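PDB 3NQP: SusD superfamily protein, which probably binds glycans at the outer membrane surface for import, as do other SusD family lipoproteins of gut Bacteroides. Local coordinates for residues D87-I92 and G136-R141; S161-V166 and V217-D222; W494-T499 and E508-Y513. All blocks are in the same frame, centred on the assembly; numbering follows the deposited sequence.

Contact 1 (D87-I92 and G136-R141); sequences DLFGRI and GGVPLR
Phe-89 reaches across to the loop 136-141 and meets Arg-141 with the face of its ring. The guanidinium does not lie flat on the ring. Its plane stands at 83° to the ring plane, so Arg-141 points an edge at the aromatic surface. NH1 leads, 3.9 Å above the ring plane and over the ring centre. Arg-141 CZ is farther off, 5.1 Å from the centroid of the Phe-89 ring, which leaves at most a weak cation-pi attraction. The aliphatic part of the same arginine covers the same face, with Arg-141 CG 3.9 Å from Phe-89 CD1. This chain is extended from CG to NE and crosses the phenylalanine at about a right angle.

The far end of the ring meets the backbone and ring of Pro-139. Phe-89 CZ is 3.9 Å from Pro-139 CD, and Phe-89 CE1 is 3.3 Å from Pro-139 O, which approaches obliquely. Val-138 CB sits near the ring plane, 4.3 Å from Phe-89 CZ. One helical turn on, Ile-92 CG2 rests 3.4 Å from Arg-141 O. That oxygen accepts hydrogen bonds from Tyr-128 OH and Asn-96 ND2. Tyr-128 also packs on Phe-89 and Ile-92, so helix 110-135 packs against the same side chains.

The contact thus joins the first turn of helix 89-102 to the loop after helix 110-135, within the helical N-terminal part of the SusD fold. The two segments share no hydrogen bond. Packing against the ring probably does most of the holding, and the arginine charge probably adds little.

Contact 2 (S161-V166 and V217-D222); sequences STPKEV and VTTGDD
Thr-162 OG1 is gripped from two sides of the contact. It donates to Asp-221 OD2 at 3.0 Å and accepts from Glu-165 N at 3.2 Å. Asp-221 OD2 receives it on the syn lone pair. The other oxygen, Asp-221 OD1, takes the backbone N-H of Lys-164 at 2.9 Å. This bond is fairly straight, 163° at the hydrogen, but the donor lies 30° out of the carboxylate plane. Asp-221 CG, set between its own backbone N and carbonyl carbon (chi1 66°), comes within 3.5 Å of Lys-164 CB.

Pro-163 packs on the turn beside this pair. Its CB lies 3.4 Å from Thr-219 O, and its CG touches Thr-219 CG2 at 4.0 Å. Tyr-132 of helix 110-135 packs on both residues. The two segments also meet where Lys-164 CD lies 3.4 Å from Asp-222 OD1, though this is doubtful because the lysine was modelled in two conformers.

The carboxylate faces the first turn of helix 163-181, where the helix end would be expected to favour its negative charge. Thr-162 N also donates to Glu-165 OE1, at 2.8 Å. Thr-162 is the N-cap residue of this helix. Its reciprocal bonds with Glu-165 form a capping box, and Asp-221 of the type II' beta turn 219-222 adds two bonds at the same helix start.

Contact 3 (W494-T499 and E508-Y513); sequences WPIEKT and EQTPGY
Pro-495 and Thr-510 lie across from each other, CA to CA 5.2 Å, where two extended backbones run in opposite directions. Gln-509 carries most of the polar contact. Its primary amide pairs with both backbone groups of Ile-496. Ile-496 N donates to Gln-509 OE1 at 2.8 Å, in the carbonyl plane and on a lone pair. Gln-509 NE2 donates back to Ile-496 O at 2.9 Å, and that bond is nearly straight (166°). The two bonds fix the rotation of the amide, which pairs with the backbone much as a neighbouring strand would. Gln-509 CG is anti to the backbone N (chi1 -172°), and the chain then bends at chi2 to bring CD alongside Ile-496. Gln-509 OE1 accepts a second N-H, from Thr-510 of its own segment.

The two extended pieces come before and after the short helix 498-503, near the C-terminal end of the chain in the SusD family region. Glu-497 is the N-cap residue of that helix. Thr-510 OG1 donates to Trp-494 O at 2.7 Å. The same hydroxyl oxygen accepts from Arg-160 NH1. Thr-510 also opens a type II beta turn, with Gly-512 at positive phi. The turn ends at Tyr-513, whose ring packs against Pro-495.

Pro-495 CB stands over the middle of the Tyr-513 ring, 3.7 Å from its centroid and only 3° off the ring normal. This is a CH-pi contact. Pro-495 CD is 3.6 Å from Tyr-513 OH, and the hydroxyl is hydrogen-bonded to Leu-493 O. His-490 meets the tyrosine ring edge-to-face. Ile-496 CD1 reaches Glu-508 O at 3.8 Å.

In the fold
The three contacts lie on the same side of the chain's centre, each packing on helix 110-135, through Tyr-128, Tyr-132 and Tyr-135 in turn. Contacts 1 and 2 have centres about 15 Å apart and touch directly: Val-138 O and Ser-161 N, 2.9 Å apart, probably form a hydrogen bond. Contact 3 touches neither. Its centre is about 15 Å from that of contact 1 and 16 Å from that of contact 2, with nearest atoms about 6 Å and 7 Å apart. Arg-160 bridges the gap, bonding Gly-137 O of contact 1 and both Glu-508 O and Thr-510 OG1 of contact 3. Leu-493, next to contact 3, touches Thr-219 of contact 2.

Contact 1 (D87-I92 and G136-R141)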
# COMPACT_ATOMS: atom_id res chain seq x y z
N ASP A 87 -11.80 9.40 8.24
CA ASP A 87 -12.98 8.70 8.76
C ASP A 87 -12.60 7.36 9.40
O ASP A 87 -13.34 6.40 9.31
CB ASP A 87 -14.00 8.50 7.62
CG ASP A 87 -15.46 8.41 8.14
OD1 ASP A 87 -15.75 8.78 9.29
OD2 ASP A 87 -16.32 7.97 7.36
N LEU A 88 -11.42 7.28 10.00
CA LEU A 88 -11.03 6.03 10.63
C LEU A 88 -11.45 5.86 12.10
O LEU A 88 -11.38 4.73 12.62
CB LEU A 88 -9.53 5.80 10.51
CG LEU A 88 -8.99 5.73 9.07
CD1 LEU A 88 -7.47 5.51 9.06
CD2 LEU A 88 -9.69 4.65 8.28
N PHE A 89 -11.86 6.92 12.78
CA PHE A 89 -12.14 6.77 14.22
C PHE A 89 -13.41 5.96 14.49
O PHE A 89 -13.50 5.30 15.54
CB PHE A 89 -12.14 8.12 14.98
CG PHE A 89 -10.76 8.63 15.25
CD1 PHE A 89 -9.94 7.99 16.18
CD2 PHE A 89 -10.25 9.69 14.55
CE1 PHE A 89 -8.67 8.43 16.42
CE2 PHE A 89 -8.97 10.12 14.76
CZ PHE A 89 -8.18 9.51 15.71
N GLY A 90 -14.37 5.97 13.57
CA GLY A 90 -15.55 5.11 13.76
C GLY A 90 -15.13 3.64 13.81
O GLY A 90 -15.55 2.86 14.71
N ARG A 91 -14.26 3.26 12.87
CA ARG A 91 -13.70 1.90 12.82
C ARG A 91 -12.94 1.53 14.09
O ARG A 91 -13.12 0.44 14.64
CB ARG A 91 -12.78 1.76 11.61
CG ARG A 91 -13.55 1.60 10.33
CD ARG A 91 -12.70 2.09 9.18
NE ARG A 91 -13.34 1.81 7.92
CZ ARG A 91 -14.02 2.70 7.20
NH1 ARG A 91 -14.18 3.97 7.58
NH2 ARG A 91 -14.55 2.29 6.07
N ILE A 92 -12.05 2.45 14.50
CA ILE A 92 -11.27 2.28 15.73
C ILE A 92 -12.19 2.07 16.94
O ILE A 92 -11.92 1.19 17.77
CB ILE A 92 -10.31 3.47 16.00
CG1 ILE A 92 -9.13 3.41 15.02
CG2 ILE A 92 -9.77 3.46 17.49
CD1 ILE A 92 -8.35 4.71 14.88
N GLY A 136 0.89 12.30 12.02
CA GLY A 136 1.75 12.38 13.20
C GLY A 136 0.93 12.17 14.46
O GLY A 136 0.40 11.09 14.72
N GLY A 137 0.78 13.23 15.25
CA GLY A 137 -0.12 13.19 16.37
C GLY A 137 -1.59 13.25 15.97
O GLY A 137 -1.96 14.01 15.08
N VAL A 138 -2.39 12.41 16.63
CA VAL A 138 -3.85 12.34 16.44
C VAL A 138 -4.49 12.03 17.79
O VAL A 138 -3.80 11.57 18.72
CB VAL A 138 -4.27 11.22 15.46
CG1 VAL A 138 -3.75 11.49 14.01
CG2 VAL A 138 -3.87 9.83 16.02
N PRO A 139 -5.81 12.26 17.93
CA PRO A 139 -6.49 11.87 19.18
C PRO A 139 -6.32 10.40 19.46
O PRO A 139 -6.41 9.59 18.53
CB PRO A 139 -7.96 12.17 18.87
CG PRO A 139 -7.94 13.20 17.81
CD PRO A 139 -6.74 12.87 16.97
N LEU A 140 -6.04 10.02 20.71
CA LEU A 140 -5.93 8.60 21.04
C LEU A 140 -7.23 8.10 21.67
O LEU A 140 -7.39 8.12 22.90
CB LEU A 140 -4.76 8.32 22.00
CG LEU A 140 -3.40 8.07 21.39
CD1 LEU A 140 -2.35 7.88 22.52
CD2 LEU A 140 -3.46 6.84 20.37
N ARG A 141 -8.15 7.65 20.81
CA ARG A 141 -9.41 7.03 21.23
C ARG A 141 -9.20 5.55 21.46
O ARG A 141 -8.99 4.78 20.51
CB ARG A 141 -10.50 7.26 20.19
CG ARG A 141 -10.75 8.73 19.92
CD ARG A 141 -12.16 9.07 19.47
NE ARG A 141 -12.51 10.46 19.80
CZ ARG A 141 -12.19 11.52 19.05
NH1 ARG A 141 -11.51 11.39 17.91
NH2 ARG A 141 -12.56 12.73 19.46

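Contact 2 (S161-V166 and V217-D222)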
# COMPACT_ATOMS: atom_id res chain seq x y z
N SER A 161 -2.94 13.60 20.59
CA SER A 161 -1.77 13.16 21.36
C SER A 161 -0.53 13.35 20.49
O SER A 161 -0.66 13.47 19.26
CB SER A 161 -1.87 11.70 21.75
OG SER A 161 -2.85 11.52 22.74
N THR A 162 0.66 13.38 21.10
CA THR A 162 1.89 13.58 20.32
C THR A 162 2.25 12.33 19.48
O THR A 162 1.78 11.20 19.78
CB THR A 162 3.08 13.88 21.21
OG1 THR A 162 3.42 12.70 21.92
CG2 THR A 162 2.79 15.11 22.24
N PRO A 163 3.08 12.49 18.43
CA PRO A 163 3.51 11.29 17.69
C PRO A 163 4.09 10.18 18.59
O PRO A 163 3.73 8.99 18.44
CB PRO A 163 4.59 11.81 16.75
CG PRO A 163 4.14 13.20 16.46
CD PRO A 163 3.59 13.72 17.81
N LYS A 164 4.98 10.54 19.50
CA LYS A 164 5.52 9.54 20.43
C LYS A 164 4.43 8.80 21.20
O LYS A 164 4.50 7.58 21.35
CB LYS A 164 6.53 10.14 21.41
CG LYS A 164 6.94 9.17 22.52
CD LYS A 164 7.80 8.01 22.01
CE LYS A 164 8.56 7.36 23.19
NZ LYS A 164 9.34 6.15 22.83
N GLU A 165 3.44 9.54 21.72
CA GLU A 165 2.35 8.90 22.47
C GLU A 165 1.57 7.93 21.57
O GLU A 165 1.22 6.84 22.02
CB GLU A 165 1.39 9.92 23.05
CG GLU A 165 2.01 10.75 24.19
CD GLU A 165 1.14 11.90 24.63
OE1 GLU A 165 0.56 12.61 23.82
OE2 GLU A 165 1.05 12.12 25.83
N VAL A 166 1.29 8.35 20.32
CA VAL A 166 0.56 7.49 19.34
C VAL A 166 1.38 6.21 19.04
O VAL A 166 0.82 5.09 19.02
CB VAL A 166 0.24 8.25 18.05
CG1 VAL A 166 -0.36 7.35 16.99
CG2 VAL A 166 -0.74 9.44 18.36
N VAL A 217 12.88 7.23 10.67
CA VAL A 217 12.09 8.46 10.53
C VAL A 217 11.78 9.07 11.90
O VAL A 217 11.24 8.40 12.76
CB VAL A 217 10.75 8.20 9.79
CG1 VAL A 217 10.02 9.54 9.44
CG2 VAL A 217 11.03 7.42 8.51
N THR A 218 12.13 10.33 12.05
CA THR A 218 11.69 11.18 13.16
C THR A 218 10.38 11.88 12.79
O THR A 218 10.28 12.53 11.72
CB THR A 218 12.77 12.23 13.51
OG1 THR A 218 13.93 11.56 14.01
CG2 THR A 218 12.26 13.22 14.55
N THR A 219 9.35 11.71 13.60
CA THR A 219 8.13 12.53 13.49
C THR A 219 7.90 13.21 14.82
O THR A 219 7.74 12.54 15.83
CB THR A 219 6.90 11.67 13.10
OG1 THR A 219 7.23 10.93 11.93
CG2 THR A 219 5.64 12.55 12.79
N GLY A 220 7.88 14.53 14.82
CA GLY A 220 7.78 15.32 16.06
C GLY A 220 8.71 14.83 17.14
O GLY A 220 9.92 14.81 16.94
N ASP A 221 8.13 14.43 18.28
CA ASP A 221 8.87 13.93 19.45
C ASP A 221 9.18 12.42 19.38
O ASP A 221 9.74 11.84 20.32
CB ASP A 221 8.14 14.29 20.77
CG ASP A 221 6.80 13.60 20.92
OD1 ASP A 221 6.29 13.04 19.91
OD2 ASP A 221 6.24 13.61 22.04
N ASP A 222 8.82 11.77 18.27
CA ASP A 222 9.18 10.35 18.12
C ASP A 222 10.44 10.25 17.26
O ASP A 222 10.35 10.28 16.05
CB ASP A 222 7.99 9.61 17.53
CG ASP A 222 8.08 8.11 17.72
OD1 ASP A 222 8.62 7.67 18.76
OD2 ASP A 222 7.59 7.39 16.83
O HOH W 1 10.50 7.40 20.83

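Contact 3 (W494-T499 and E508-Y513)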
# COMPACT_ATOMS: atom_id res chain seq x y z
N TRP A 494 -0.06 15.60 6.76
CA TRP A 494 -1.26 16.14 6.15
C TRP A 494 -2.02 17.09 7.10
O TRP A 494 -2.02 16.90 8.34
CB TRP A 494 -2.16 15.00 5.71
CG TRP A 494 -1.62 14.05 4.67
CD1 TRP A 494 -0.36 13.53 4.61
CD2 TRP A 494 -2.36 13.45 3.61
NE1 TRP A 494 -0.27 12.64 3.54
CE2 TRP A 494 -1.49 12.58 2.93
CE3 TRP A 494 -3.70 13.55 3.17
CZ2 TRP A 494 -1.91 11.81 1.83
CZ3 TRP A 494 -4.10 12.82 2.07
CH2 TRP A 494 -3.22 11.95 1.41
N PRO A 495 -2.61 18.15 6.53
CA PRO A 495 -3.34 19.06 7.41
C PRO A 495 -4.76 18.57 7.68
O PRO A 495 -5.23 17.64 7.03
CB PRO A 495 -3.39 20.33 6.59
CG PRO A 495 -3.51 19.82 5.14
CD PRO A 495 -2.79 18.50 5.11
N ILE A 496 -5.42 19.16 8.66
CA ILE A 496 -6.83 18.93 8.86
C ILE A 496 -7.65 20.19 8.45
O ILE A 496 -7.11 21.32 8.43
CB ILE A 496 -7.11 18.42 10.26
CG1 ILE A 496 -6.72 19.45 11.30
CG2 ILE A 496 -6.32 17.07 10.54
CD1 ILE A 496 -7.23 19.06 12.69
N GLU A 497 -8.92 19.96 8.16
CA GLU A 497 -9.85 20.97 7.61
C GLU A 497 -10.12 22.10 8.60
O GLU A 497 -10.38 21.84 9.78
CB GLU A 497 -11.28 20.41 7.34
CG GLU A 497 -11.47 19.17 6.61
CD GLU A 497 -11.37 17.97 7.50
OE1 GLU A 497 -10.22 17.63 7.79
OE2 GLU A 497 -12.39 17.38 7.91
N LYS A 498 -10.15 23.31 8.07
CA LYS A 498 -10.56 24.52 8.79
C LYS A 498 -11.90 24.31 9.47
O LYS A 498 -12.07 24.72 10.59
CB LYS A 498 -10.68 25.70 7.80
CG LYS A 498 -10.90 27.08 8.45
CD LYS A 498 -11.19 28.18 7.39
CE LYS A 498 -11.27 29.62 8.00
NZ LYS A 498 -9.91 30.19 8.39
N THR A 499 -12.86 23.70 8.79
CA THR A 499 -14.21 23.54 9.36
C THR A 499 -14.15 22.73 10.64
O THR A 499 -14.78 23.10 11.64
CB THR A 499 -15.23 22.89 8.39
OG1 THR A 499 -14.61 21.77 7.74
CG2 THR A 499 -15.71 23.88 7.37
N GLU A 508 -5.77 21.04 17.18
CA GLU A 508 -4.87 21.98 16.56
C GLU A 508 -4.48 21.49 15.16
O GLU A 508 -4.46 20.30 14.90
CB GLU A 508 -3.63 22.19 17.46
CG GLU A 508 -3.96 23.09 18.66
CD GLU A 508 -2.84 23.23 19.66
OE1 GLU A 508 -1.77 22.61 19.49
OE2 GLU A 508 -3.03 23.99 20.65
N GLN A 509 -4.14 22.44 14.31
CA GLN A 509 -3.61 22.16 13.00
C GLN A 509 -2.34 21.31 13.09
O GLN A 509 -1.62 21.32 14.08
CB GLN A 509 -3.33 23.46 12.22
CG GLN A 509 -2.94 23.22 10.74
CD GLN A 509 -3.97 22.41 9.98
OE1 GLN A 509 -3.83 21.20 9.81
NE2 GLN A 509 -5.02 23.06 9.53
N THR A 510 -2.12 20.50 12.05
CA THR A 510 -0.87 19.76 11.93
C THR A 510 0.27 20.78 11.88
O THR A 510 0.12 21.84 11.23
CB THR A 510 -0.92 18.86 10.66
OG1 THR A 510 -2.11 18.04 10.74
CG2 THR A 510 0.35 18.01 10.52
N PRO A 511 1.42 20.47 12.52
CA PRO A 511 2.48 21.46 12.61
C PRO A 511 2.93 22.07 11.27
O PRO A 511 2.97 21.40 10.24
CB PRO A 511 3.64 20.66 13.25
CG PRO A 511 2.95 19.68 14.11
CD PRO A 511 1.77 19.25 13.26
N GLY A 512 3.21 23.37 11.30
CA GLY A 512 3.81 24.09 10.20
C GLY A 512 2.88 24.62 9.16
O GLY A 512 3.30 25.44 8.32
N TYR A 513 1.64 24.09 9.11
CA TYR A 513 0.63 24.65 8.19
C TYR A 513 0.11 25.95 8.80
O TYR A 513 0.08 26.06 10.01
CB TYR A 513 -0.55 23.71 8.04
CG TYR A 513 -0.22 22.52 7.18
CD1 TYR A 513 -0.37 22.59 5.81
CD2 TYR A 513 0.29 21.33 7.73
CE1 TYR A 513 -0.05 21.51 5.00
CE2 TYR A 513 0.58 20.23 6.88
CZ TYR A 513 0.44 20.36 5.55
OH TYR A 513 0.69 19.27 4.72